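Local coordinates for protein predicted acetyltransferase (Clostridium acetobutylicum, PDB 3MGD) that binds acetyl-CoA and, as a member of the GNAT family, probably transfers its acetyl group to an acceptor, at residues I12-V16 and L38-N43; I63-A69 and Y86-T92; T103-D107 and V132-F138. Residues are numbered along the deposited sequence.

How the contacts relate
The three contacts follow one another along the chain and cross the fold from one side of its central sheet to the other. Contact 1 joins the two N-terminal helices, contact 2 lies in the hairpin of strands 61-72 and 83-92 in mid-sheet, and contact 3 pairs helix 101-115 with helix 129-136. Centre to centre, contacts 1 and 2 lie about 13 Å apart, contacts 2 and 3 about 12 Å, and contacts 1 and 3, which do not touch, about 25 Å. Phe-42 packs on Asn-89, while Met-90 reaches Tyr-133 and Leu-106. Contacts 2 and 3 both bind acetyl-CoA, so the cofactor is held jointly by strand and helices. All three touch the second subunit.

Contact 1 (I12-V16 and L38-N43); sequences ISLLV and LTRYFN
Both segments are alpha helix, 12-16 opening helix 12-25 and 38-43 inside helix 35-47. Their axes approach to 9.5 Å and cross at 125°, the chains running broadly against each other, so that Ile-12 lies beside Phe-42 (CA-CA 6.5 Å) and Val-16 beside Leu-38 (CA-CA 6.1 Å). Phe-42, chi1 m, fills the space between the two helices. Leu-15 CB sits over one face of its ring, 3.9 Å from the centroid in a CH-pi contact, Val-16 CG2 comes to 3.7 Å from Phe-42 CD2, and Ile-12 CG2 lies 3.8 Å from Phe-42 CB. Val-16 CG1 meets Leu-38 CD1 at 4.0 Å. Ile-12 CD1 touches Asn-43 CG at 3.4 Å; Asn-43 ND2 bonds back to Thr-39 O (2.7 Å). No hydrogen bond crosses the interface. As in the GNAT fold, these two helices come between strands 3-6 and 51-58 in the chain and pack on one side of the sheet, where Leu-15 and Phe-42 touch Glu-53 of strand 51-58; Pro-75 of the second subunit packs on Leu-38.

Contact 2 (I63-A69 and Y86-T92); sequences IATAAIA and YITNMYT. With ACO (acetyl coenzyme *a), chain C.
Strands 63-69 and 86-92 run antiparallel (170°, axes 4.4 Å apart). Thr-65/Tyr-91, Ala-67/Thr-88 and Ala-69/Tyr-86 are hydrogen-bonded pairs, each closed by two N-H...O bonds (Thr-65 N to Tyr-91 O 2.8 Å, Tyr-91 N to Thr-65 O 3.1 Å); Ala-64/Thr-92 and Ile-68/Ile-87 are non-hydrogen-bonded. Between the first two pairs, a beta bulge sets Asn-89 (phi 55°) and Met-90 opposite Ala-66. Thr-65, chi1 p, donates OG1 to Asn-89 O (2.8 Å), while the Asn-89 amide binds Glu-53. The backbones of Ala-64, Ala-66 and Ile-68 bond to Ala-56, Trp-54 and Val-52 of strand 51-58. Water 1 donates to Thr-65 O (3.0 Å) and Thr-92 OG1 (3.1 Å); the OG1 proton has ACO O5A (3.0 Å) and O6A (3.2 Å) in reach. At the bulge, Met-90 O accepts from ACO N4P (2.6 Å) and Met-90 N bonds weakly to ACO O (3.4 Å); further on, Thr-92 N donates to ACO O9P (2.9 Å). As in other GNAT enzymes, the bulged strand offers backbone groups to the pantetheine, which binds like an added strand.

Contact 3 (T103-D107 and V132-F138); sequences TGMLD and VYKKYGF. With ACO (acetyl coenzyme *a), chain C.
Helix 103-107, part of helix 101-115, faces the last turn of helix 129-136 and the two residues that follow it. The helix axes approach to 10.9 Å and cross at -55°, and the nearest CA atoms are those of Thr-103 and Val-132, 7.0 Å apart. Val-132, chi1 t, opens the second segment: its CG1 lies 3.8 Å from Thr-103 OG1 and 4.2 Å from Leu-106 CD1, and water 2 donates to both Val-132 O (2.8 Å) and Thr-103 OG1 (2.9 Å). Tyr-133, chi1 m, has its CA-CB bond directed away from helix 103-107, yet the edge of its ring meets Leu-106 CD1, with CD1 of the ring 3.9 Å away; its OH lies 3.3 Å from the acetyl carbon ACO C. Lys-135, extended with all chi angles t, donates a hydrogen bond from NZ to the ribose hydroxyl ACO O2B at 3.0 Å. Tyr-136, chi1 t, lays one ring face against Leu-106 CB (3.9 Å to the centroid, a CH-pi contact) and donates OH to Asp-107 OD1 at 2.7 Å. Gly-137, phi 120°, ends the helix in a Schellman motif, Phe-138 N bonding to Tyr-133 O at 2.9 Å and Gly-137 N to Lys-134 O at 3.1 Å. Phe-138 CE1 then reaches Leu-106 CD2 at 4.3 Å. On the other segment, Thr-103 binds the pyrophosphate through N (2.9 Å) and OG1 (2.6 Å), both to ACO O2A. With Gly-98, Gly-100 and Ala-102 also donating backbone N-H groups, the loop leading into helix 101-115 and that helix's first turn form the pyrophosphate-binding site characteristic of GNAT enzymes.

Contact 1 (I12-V16 and L38-N43)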
loop_
_atom_site.group_PDB
_atom_site.type_symbol
_atom_site.label_atom_id
_atom_site.label_comp_id
_atom_site.label_asym_id
_atom_site.label_seq_id
_atom_site.Cartn_x
_atom_site.Cartn_y
_atom_site.Cartn_z
ATOM N N ILE A 12 -2.645 21.378 9.892
ATOM C CA ILE A 12 -2.375 20.936 8.518
ATOM C C ILE A 12 -1.312 21.745 7.747
ATOM O O ILE A 12 -0.456 21.172 7.072
ATOM C CB ILE A 12 -3.674 20.772 7.697
ATOM C CG1 ILE A 12 -4.475 19.584 8.236
ATOM C CG2 ILE A 12 -3.359 20.531 6.219
ATOM C CD1 ILE A 12 -5.787 19.325 7.515
ATOM N N SER A 13 -1.342 23.065 7.833
ATOM C CA SER A 13 -0.349 23.826 7.071
ATOM C C SER A 13 1.084 23.526 7.566
ATOM O O SER A 13 2.022 23.549 6.789
ATOM C CB SER A 13 -0.655 25.325 7.081
ATOM O OG SER A 13 -0.513 25.858 8.379
ATOM N N LEU A 14 1.238 23.212 8.851
ATOM C CA LEU A 14 2.551 22.823 9.383
ATOM C C LEU A 14 2.990 21.444 8.872
ATOM O O LEU A 14 4.140 21.244 8.496
ATOM C CB LEU A 14 2.524 22.788 10.908
ATOM C CG LEU A 14 2.201 24.082 11.642
ATOM C CD1 LEU A 14 1.992 23.782 13.118
ATOM C CD2 LEU A 14 3.313 25.102 11.436
ATOM N N LEU A 15 2.061 20.494 8.882
ATOM C CA LEU A 15 2.323 19.144 8.381
ATOM C C LEU A 15 2.712 19.166 6.916
ATOM O O LEU A 15 3.592 18.412 6.475
ATOM C CB LEU A 15 1.074 18.280 8.548
ATOM C CG LEU A 15 0.962 17.441 9.819
ATOM C CD1 LEU A 15 1.590 18.101 11.026
ATOM C CD2 LEU A 15 -0.482 17.038 10.078
ATOM N N VAL A 16 2.024 20.015 6.155
ATOM C CA VAL A 16 2.337 20.197 4.752
ATOM C C VAL A 16 3.761 20.717 4.573
ATOM O O VAL A 16 4.526 20.180 3.764
ATOM C CB VAL A 16 1.326 21.143 4.059
ATOM C CG1 VAL A 16 1.831 21.540 2.677
ATOM C CG2 VAL A 16 -0.054 20.474 3.973
ATOM N N LEU A 38 -1.152 17.943 -1.188
ATOM C CA LEU A 38 -0.757 17.633 0.189
ATOM C C LEU A 38 -1.859 18.077 1.163
ATOM O O LEU A 38 -2.276 17.319 2.043
ATOM C CB LEU A 38 0.580 18.313 0.548
ATOM C CG LEU A 38 1.876 17.704 0.003
ATOM C CD1 LEU A 38 3.095 18.626 0.240
ATOM C CD2 LEU A 38 2.112 16.307 0.584
ATOM N N THR A 39 -2.337 19.306 1.000
ATOM C CA THR A 39 -3.364 19.849 1.904
ATOM C C THR A 39 -4.651 19.047 1.847
ATOM O O THR A 39 -5.293 18.798 2.870
ATOM C CB THR A 39 -3.692 21.307 1.555
ATOM O OG1 THR A 39 -2.489 22.080 1.587
ATOM C CG2 THR A 39 -4.708 21.889 2.532
ATOM N N ARG A 40 -5.031 18.652 0.641
ATOM C CA ARG A 40 -6.213 17.805 0.470
ATOM C C ARG A 40 -6.006 16.425 1.100
ATOM O O ARG A 40 -6.912 15.911 1.731
ATOM C CB ARG A 40 -6.568 17.682 -1.011
ATOM C CG ARG A 40 -7.814 16.858 -1.310
ATOM C CD ARG A 40 -8.110 16.934 -2.807
ATOM N NE ARG A 40 -7.019 16.349 -3.587
ATOM C CZ ARG A 40 -6.855 16.500 -4.898
ATOM N NH1 ARG A 40 -7.708 17.243 -5.602
ATOM N NH2 ARG A 40 -5.827 15.914 -5.506
ATOM N N TYR A 41 -4.821 15.838 0.926
ATOM C CA TYR A 41 -4.507 14.533 1.526
ATOM C C TYR A 41 -4.651 14.552 3.053
ATOM O O TYR A 41 -5.268 13.654 3.640
ATOM C CB TYR A 41 -3.098 14.072 1.155
ATOM C CG TYR A 41 -2.702 12.779 1.839
ATOM C CD1 TYR A 41 -3.136 11.553 1.349
ATOM C CD2 TYR A 41 -1.915 12.789 2.983
ATOM C CE1 TYR A 41 -2.796 10.368 1.980
ATOM C CE2 TYR A 41 -1.563 11.610 3.624
ATOM C CZ TYR A 41 -2.005 10.405 3.113
ATOM O OH TYR A 41 -1.664 9.234 3.752
ATOM N N PHE A 42 -4.064 15.569 3.689
ATOM C CA PHE A 42 -4.129 15.697 5.143
ATOM C C PHE A 42 -5.553 15.971 5.584
ATOM O O PHE A 42 -6.060 15.329 6.505
ATOM C CB PHE A 42 -3.180 16.797 5.653
ATOM C CG PHE A 42 -1.730 16.365 5.719
ATOM C CD1 PHE A 42 -1.323 15.416 6.642
ATOM C CD2 PHE A 42 -0.783 16.917 4.865
ATOM C CE1 PHE A 42 -0.000 15.021 6.714
ATOM C CE2 PHE A 42 0.544 16.535 4.921
ATOM C CZ PHE A 42 0.944 15.583 5.848
ATOM N N ASN A 43 -6.217 16.910 4.913
ATOM C CA ASN A 43 -7.614 17.202 5.251
ATOM C C ASN A 43 -8.516 15.974 5.246
ATOM O O ASN A 43 -9.259 15.737 6.198
ATOM C CB ASN A 43 -8.197 18.297 4.345
ATOM C CG ASN A 43 -7.958 19.700 4.898
ATOM O OD1 ASN A 43 -8.648 20.147 5.821
ATOM N ND2 ASN A 43 -6.972 20.391 4.346
#

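Contact 2 (I63-A69 and Y86-T92)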
loop_
_atom_site.group_PDB
_atom_site.type_symbol
_atom_site.label_atom_id
_atom_site.label_comp_id
_atom_site.label_asym_id
_atom_site.label_seq_id
_atom_site.Cartn_x
_atom_site.Cartn_y
_atom_site.Cartn_z
ATOM N N ILE A 63 9.626 19.712 16.451
ATOM C CA ILE A 63 10.933 19.083 16.397
ATOM C C ILE A 63 10.924 17.818 15.538
ATOM O O ILE A 63 11.893 17.528 14.829
ATOM C CB ILE A 63 11.382 18.684 17.813
ATOM C CG1 ILE A 63 11.518 19.924 18.693
ATOM C CG2 ILE A 63 12.689 17.913 17.771
ATOM C CD1 ILE A 63 12.572 20.893 18.201
ATOM N N ALA A 64 9.840 17.045 15.622
ATOM C CA ALA A 64 9.746 15.807 14.851
ATOM C C ALA A 64 8.295 15.482 14.494
ATOM O O ALA A 64 7.359 15.930 15.156
ATOM C CB ALA A 64 10.385 14.650 15.608
ATOM N N THR A 65 8.120 14.728 13.421
ATOM C CA THR A 65 6.813 14.193 13.079
ATOM C C THR A 65 6.970 12.706 12.770
ATOM O O THR A 65 8.078 12.230 12.525
ATOM C CB THR A 65 6.239 14.856 11.817
ATOM O OG1 THR A 65 7.103 14.601 10.700
ATOM C CG2 THR A 65 6.090 16.367 12.009
ATOM N N ALA A 66 5.848 11.986 12.768
ATOM C CA ALA A 66 5.825 10.570 12.389
ATOM C C ALA A 66 4.369 10.197 12.182
ATOM O O ALA A 66 3.534 10.501 13.032
ATOM C CB ALA A 66 6.420 9.721 13.490
ATOM N N ALA A 67 4.043 9.568 11.060
ATOM C CA ALA A 67 2.628 9.227 10.815
ATOM C C ALA A 67 2.416 7.764 10.475
ATOM O O ALA A 67 3.341 7.058 10.058
ATOM C CB ALA A 67 2.025 10.105 9.721
ATOM N N ILE A 68 1.178 7.316 10.651
ATOM C CA ILE A 68 0.801 5.985 10.212
ATOM C C ILE A 68 -0.524 6.141 9.495
ATOM O O ILE A 68 -1.421 6.834 9.990
ATOM C CB ILE A 68 0.729 4.970 11.389
ATOM C CG1 ILE A 68 0.460 3.552 10.878
ATOM C CG2 ILE A 68 -0.292 5.414 12.463
ATOM C CD1 ILE A 68 0.800 2.467 11.883
ATOM N N ALA A 69 -0.604 5.555 8.302
ATOM C CA ALA A 69 -1.831 5.517 7.501
ATOM C C ALA A 69 -2.372 4.098 7.506
ATOM O O ALA A 69 -1.604 3.135 7.448
ATOM C CB ALA A 69 -1.538 5.940 6.061
ATOM N N TYR A 86 0.657 1.876 7.392
ATOM C CA TYR A 86 1.703 2.330 6.484
ATOM C C TYR A 86 2.385 3.522 7.147
ATOM O O TYR A 86 1.767 4.567 7.349
ATOM C CB TYR A 86 1.091 2.758 5.142
ATOM C CG TYR A 86 2.093 3.357 4.175
ATOM C CD1 TYR A 86 2.986 2.553 3.480
ATOM C CD2 TYR A 86 2.143 4.731 3.960
ATOM C CE1 TYR A 86 3.911 3.102 2.593
ATOM C CE2 TYR A 86 3.062 5.292 3.079
ATOM C CZ TYR A 86 3.934 4.473 2.399
ATOM O OH TYR A 86 4.843 5.034 1.531
ATOM N N ILE A 87 3.651 3.361 7.502
ATOM C CA ILE A 87 4.353 4.417 8.223
ATOM C C ILE A 87 4.997 5.405 7.260
ATOM O O ILE A 87 5.547 5.019 6.225
ATOM C CB ILE A 87 5.365 3.812 9.230
ATOM C CG1 ILE A 87 4.563 3.169 10.387
ATOM C CG2 ILE A 87 6.390 4.857 9.681
ATOM C CD1 ILE A 87 5.396 2.667 11.542
ATOM N N THR A 88 4.912 6.690 7.599
ATOM C CA THR A 88 5.274 7.736 6.654
ATOM C C THR A 88 5.484 9.051 7.391
ATOM O O THR A 88 5.273 9.124 8.603
ATOM C CB THR A 88 4.140 7.872 5.582
ATOM O OG1 THR A 88 4.585 8.682 4.490
ATOM C CG2 THR A 88 2.850 8.454 6.189
ATOM N N ASN A 89 5.896 10.088 6.654
ATOM C CA ASN A 89 6.013 11.422 7.205
ATOM C C ASN A 89 6.886 11.466 8.444
ATOM O O ASN A 89 6.588 12.190 9.384
ATOM C CB ASN A 89 4.634 12.011 7.524
ATOM C CG ASN A 89 3.796 12.229 6.286
ATOM O OD1 ASN A 89 4.275 12.069 5.169
ATOM N ND2 ASN A 89 2.525 12.569 6.480
HETATM N N MSE A 90 7.952 10.676 8.466
HETATM C CA MSE A 90 8.858 10.752 9.592
HETATM C C MSE A 90 9.985 11.746 9.333
HETATM O O MSE A 90 10.679 11.698 8.319
HETATM C CB MSE A 90 9.389 9.376 9.970
HETATM C CG MSE A 90 8.246 8.460 10.457
HETATM SE SE MSE A 90 8.954 6.856 11.246
HETATM C CE MSE A 90 9.843 7.642 12.800
ATOM N N TYR A 91 10.157 12.651 10.278
ATOM C CA TYR A 91 11.167 13.691 10.148
ATOM C C TYR A 91 11.582 14.088 11.550
ATOM O O TYR A 91 10.742 14.243 12.435
ATOM C CB TYR A 91 10.618 14.899 9.375
ATOM C CG TYR A 91 11.673 15.979 9.192
ATOM C CD1 TYR A 91 12.597 15.903 8.161
ATOM C CD2 TYR A 91 11.757 17.044 10.068
ATOM C CE1 TYR A 91 13.588 16.890 7.998
ATOM C CE2 TYR A 91 12.737 18.023 9.923
ATOM C CZ TYR A 91 13.645 17.945 8.890
ATOM O OH TYR A 91 14.614 18.938 8.766
ATOM N N THR A 92 12.887 14.172 11.767
ATOM C CA THR A 92 13.410 14.744 12.992
ATOM C C THR A 92 14.349 15.905 12.613
ATOM O O THR A 92 15.185 15.763 11.714
ATOM C CB THR A 92 14.218 13.717 13.821
ATOM O OG1 THR A 92 13.366 12.648 14.246
ATOM C CG2 THR A 92 14.835 14.414 15.065
HETATM N N1A ACO C . 21.491 4.372 22.158
HETATM C C2A ACO C . 22.447 4.336 21.138
HETATM N N3A ACO C . 22.155 4.888 19.868
HETATM C C4A ACO C . 20.853 5.489 19.633
HETATM C C5A ACO C . 19.872 5.528 20.676
HETATM C C6A ACO C . 20.161 4.984 21.921
HETATM N N6A ACO C . 19.165 5.026 22.972
HETATM N N7A ACO C . 18.693 6.177 20.169
HETATM C C8A ACO C . 18.941 6.531 18.851
HETATM N N9A ACO C . 20.279 6.085 18.498
HETATM C C1B ACO C . 20.926 6.389 17.233
HETATM C C2B ACO C . 20.614 5.144 16.386
HETATM O O2B ACO C . 21.001 3.869 16.783
HETATM C C3B ACO C . 20.942 5.631 14.992
HETATM O O3B ACO C . 22.271 5.532 14.535
HETATM P P3B ACO C . 22.814 4.287 13.701
HETATM O O7A ACO C . 24.375 4.265 13.848
HETATM O O8A ACO C . 22.435 4.447 12.213
HETATM O O9A ACO C . 22.230 2.995 14.232
HETATM C C4B ACO C . 20.319 7.069 15.047
HETATM O O4B ACO C . 20.641 7.531 16.410
HETATM C C5B ACO C . 18.939 7.414 14.524
HETATM O O5B ACO C . 17.924 6.915 15.360
HETATM P P1A ACO C . 16.819 7.878 15.951
HETATM O O1A ACO C . 17.411 8.933 16.900
HETATM O O2A ACO C . 15.763 7.004 16.622
HETATM O O3A ACO C . 16.183 8.575 14.688
HETATM P P2A ACO C . 16.151 10.149 14.444
HETATM O O4A ACO C . 17.577 10.759 14.231
HETATM O O5A ACO C . 15.358 10.847 15.514
HETATM O O6A ACO C . 15.298 10.360 13.136
HETATM C CBP ACO C . 15.010 10.170 10.731
HETATM C CCP ACO C . 15.534 9.550 12.019
HETATM C CDP ACO C . 15.074 9.161 9.596
HETATM C CEP ACO C . 13.609 10.618 10.985
HETATM C CAP ACO C . 15.921 11.391 10.372
HETATM O OAP ACO C . 17.229 11.011 10.106
HETATM C C9P ACO C . 15.352 12.326 9.333
HETATM O O9P ACO C . 14.475 13.152 9.592
HETATM N N8P ACO C . 15.905 12.217 7.999
HETATM C C7P ACO C . 15.372 13.027 6.905
HETATM C C6P ACO C . 13.971 12.664 6.574
HETATM C C5P ACO C . 13.815 11.167 6.422
HETATM O O5P ACO C . 14.635 10.514 5.776
HETATM N N4P ACO C . 12.721 10.550 7.092
HETATM C C3P ACO C . 12.336 9.186 6.820
HETATM C C2P ACO C . 11.544 8.948 5.560
HETATM S S1P ACO C . 10.969 7.279 5.364
HETATM C C ACO C . 9.543 7.011 6.211
HETATM O O ACO C . 9.029 7.925 6.838
HETATM C CH3 ACO C . 8.998 5.639 6.305
HETATM O O HOH W 1 10.608 11.364 13.877
#

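Contact 3 (T103-D107 and V132-F138)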
loop_
_atom_site.group_PDB
_atom_site.type_symbol
_atom_site.label_atom_id
_atom_site.label_comp_id
_atom_site.label_asym_id
_atom_site.label_seq_id
_atom_site.Cartn_x
_atom_site.Cartn_y
_atom_site.Cartn_z
ATOM N N THR A 103 12.851 6.597 16.822
ATOM C CA THR A 103 12.623 5.256 17.393
ATOM C C THR A 103 11.455 5.233 18.387
ATOM O O THR A 103 10.613 4.320 18.363
ATOM C CB THR A 103 13.916 4.691 18.050
ATOM O OG1 THR A 103 14.926 4.528 17.046
ATOM C CG2 THR A 103 13.652 3.343 18.711
ATOM N N GLY A 104 11.389 6.245 19.250
ATOM C CA GLY A 104 10.275 6.377 20.175
ATOM C C GLY A 104 8.966 6.680 19.450
ATOM O O GLY A 104 7.900 6.256 19.882
HETATM N N MSE A 105 9.038 7.430 18.353
HETATM C CA MSE A 105 7.849 7.659 17.521
HETATM C C MSE A 105 7.323 6.339 16.960
HETATM O O MSE A 105 6.111 6.113 16.928
HETATM C CB MSE A 105 8.160 8.603 16.357
HETATM C CG MSE A 105 8.308 10.059 16.730
HETATM SE SE MSE A 105 6.634 10.786 17.419
HETATM C CE MSE A 105 6.794 12.626 16.772
ATOM N N LEU A 106 8.227 5.479 16.494
ATOM C CA LEU A 106 7.818 4.164 15.990
ATOM C C LEU A 106 7.008 3.412 17.050
ATOM O O LEU A 106 6.026 2.758 16.722
ATOM C CB LEU A 106 9.027 3.331 15.538
ATOM C CG LEU A 106 9.735 3.791 14.255
ATOM C CD1 LEU A 106 11.094 3.129 14.080
ATOM C CD2 LEU A 106 8.847 3.522 13.054
ATOM N N ASP A 107 7.411 3.506 18.322
ATOM C CA ASP A 107 6.643 2.857 19.394
ATOM C C ASP A 107 5.216 3.395 19.431
ATOM O O ASP A 107 4.261 2.626 19.586
ATOM C CB ASP A 107 7.281 3.043 20.779
ATOM C CG ASP A 107 8.613 2.315 20.928
ATOM O OD1 ASP A 107 8.840 1.291 20.250
ATOM O OD2 ASP A 107 9.433 2.761 21.757
ATOM N N VAL A 132 17.463 2.913 10.921
ATOM C CA VAL A 132 16.527 3.052 12.042
ATOM C C VAL A 132 15.477 1.945 12.024
ATOM O O VAL A 132 15.228 1.288 13.043
ATOM C CB VAL A 132 15.820 4.425 12.021
ATOM C CG1 VAL A 132 14.921 4.583 13.238
ATOM C CG2 VAL A 132 16.854 5.539 11.974
ATOM N N TYR A 133 14.864 1.735 10.860
ATOM C CA TYR A 133 13.838 0.717 10.717
ATOM C C TYR A 133 14.428 -0.693 10.812
ATOM O O TYR A 133 13.811 -1.579 11.395
ATOM C CB TYR A 133 13.067 0.908 9.405
ATOM C CG TYR A 133 12.597 2.335 9.240
ATOM C CD1 TYR A 133 12.059 3.031 10.318
ATOM C CD2 TYR A 133 12.709 2.997 8.022
ATOM C CE1 TYR A 133 11.642 4.346 10.185
ATOM C CE2 TYR A 133 12.287 4.300 7.884
ATOM C CZ TYR A 133 11.760 4.976 8.971
ATOM O OH TYR A 133 11.340 6.292 8.850
ATOM N N LYS A 134 15.617 -0.889 10.247
ATOM C CA LYS A 134 16.302 -2.179 10.354
ATOM C C LYS A 134 16.578 -2.497 11.817
ATOM O O LYS A 134 16.312 -3.612 12.284
ATOM C CB LYS A 134 17.615 -2.189 9.552
ATOM C CG LYS A 134 17.444 -2.323 8.036
ATOM C CD LYS A 134 16.601 -3.544 7.672
ATOM C CE LYS A 134 16.464 -3.699 6.161
ATOM N NZ LYS A 134 17.739 -4.110 5.505
ATOM N N LYS A 135 17.109 -1.515 12.540
ATOM C CA LYS A 135 17.379 -1.682 13.972
ATOM C C LYS A 135 16.106 -2.048 14.728
ATOM O O LYS A 135 16.132 -2.868 15.652
ATOM C CB LYS A 135 18.051 -0.434 14.562
ATOM C CG LYS A 135 18.402 -0.543 16.039
ATOM C CD LYS A 135 18.919 0.789 16.577
ATOM C CE LYS A 135 19.514 0.654 17.981
ATOM N NZ LYS A 135 19.664 1.982 18.661
ATOM N N TYR A 136 14.983 -1.481 14.291
ATOM C CA TYR A 136 13.696 -1.676 14.954
ATOM C C TYR A 136 13.045 -3.031 14.673
ATOM O O TYR A 136 12.158 -3.455 15.409
ATOM C CB TYR A 136 12.729 -0.567 14.526
ATOM C CG TYR A 136 11.540 -0.375 15.441
ATOM C CD1 TYR A 136 11.643 0.382 16.609
ATOM C CD2 TYR A 136 10.306 -0.904 15.117
ATOM C CE1 TYR A 136 10.543 0.562 17.443
ATOM C CE2 TYR A 136 9.207 -0.726 15.942
ATOM C CZ TYR A 136 9.330 0.007 17.097
ATOM O OH TYR A 136 8.227 0.184 17.894
ATOM N N GLY A 137 13.448 -3.694 13.592
ATOM C CA GLY A 137 12.885 -4.989 13.271
ATOM C C GLY A 137 12.177 -5.073 11.932
ATOM O O GLY A 137 11.645 -6.120 11.580
ATOM N N PHE A 138 12.147 -3.984 11.171
ATOM C CA PHE A 138 11.536 -4.080 9.852
ATOM C C PHE A 138 12.376 -5.005 8.971
ATOM O O PHE A 138 13.605 -5.024 9.071
ATOM C CB PHE A 138 11.365 -2.699 9.215
ATOM C CG PHE A 138 10.223 -1.912 9.785
ATOM C CD1 PHE A 138 10.366 -1.223 10.982
ATOM C CD2 PHE A 138 9.014 -1.838 9.110
ATOM C CE1 PHE A 138 9.319 -0.486 11.496
ATOM C CE2 PHE A 138 7.964 -1.108 9.622
ATOM C CZ PHE A 138 8.109 -0.432 10.822
HETATM N N1A ACO C . 21.491 4.372 22.158
HETATM C C2A ACO C . 22.447 4.336 21.138
HETATM N N3A ACO C . 22.155 4.888 19.868
HETATM C C4A ACO C . 20.853 5.489 19.633
HETATM C C5A ACO C . 19.872 5.528 20.676
HETATM C C6A ACO C . 20.161 4.984 21.921
HETATM N N6A ACO C . 19.165 5.026 22.972
HETATM N N7A ACO C . 18.693 6.177 20.169
HETATM C C8A ACO C . 18.941 6.531 18.851
HETATM N N9A ACO C . 20.279 6.085 18.498
HETATM C C1B ACO C . 20.926 6.389 17.233
HETATM C C2B ACO C . 20.614 5.144 16.386
HETATM O O2B ACO C . 21.001 3.869 16.783
HETATM C C3B ACO C . 20.942 5.631 14.992
HETATM O O3B ACO C . 22.271 5.532 14.535
HETATM P P3B ACO C . 22.814 4.287 13.701
HETATM O O7A ACO C . 24.375 4.265 13.848
HETATM O O8A ACO C . 22.435 4.447 12.213
HETATM O O9A ACO C . 22.230 2.995 14.232
HETATM C C4B ACO C . 20.319 7.069 15.047
HETATM O O4B ACO C . 20.641 7.531 16.410
HETATM C C5B ACO C . 18.939 7.414 14.524
HETATM O O5B ACO C . 17.924 6.915 15.360
HETATM P P1A ACO C . 16.819 7.878 15.951
HETATM O O1A ACO C . 17.411 8.933 16.900
HETATM O O2A ACO C . 15.763 7.004 16.622
HETATM O O3A ACO C . 16.183 8.575 14.688
HETATM P P2A ACO C . 16.151 10.149 14.444
HETATM O O4A ACO C . 17.577 10.759 14.231
HETATM O O5A ACO C . 15.358 10.847 15.514
HETATM O O6A ACO C . 15.298 10.360 13.136
HETATM C CBP ACO C . 15.010 10.170 10.731
HETATM C CCP ACO C . 15.534 9.550 12.019
HETATM C CDP ACO C . 15.074 9.161 9.596
HETATM C CEP ACO C . 13.609 10.618 10.985
HETATM C CAP ACO C . 15.921 11.391 10.372
HETATM O OAP ACO C . 17.229 11.011 10.106
HETATM C C9P ACO C . 15.352 12.326 9.333
HETATM O O9P ACO C . 14.475 13.152 9.592
HETATM N N8P ACO C . 15.905 12.217 7.999
HETATM C C7P ACO C . 15.372 13.027 6.905
HETATM C C6P ACO C . 13.971 12.664 6.574
HETATM C C5P ACO C . 13.815 11.167 6.422
HETATM O O5P ACO C . 14.635 10.514 5.776
HETATM N N4P ACO C . 12.721 10.550 7.092
HETATM C C3P ACO C . 12.336 9.186 6.820
HETATM C C2P ACO C . 11.544 8.948 5.560
HETATM S S1P ACO C . 10.969 7.279 5.364
HETATM C C ACO C . 9.543 7.011 6.211
HETATM O O ACO C . 9.029 7.925 6.838
HETATM C CH3 ACO C . 8.998 5.639 6.305
HETATM O O HOH W 2 15.178 1.950 15.772
#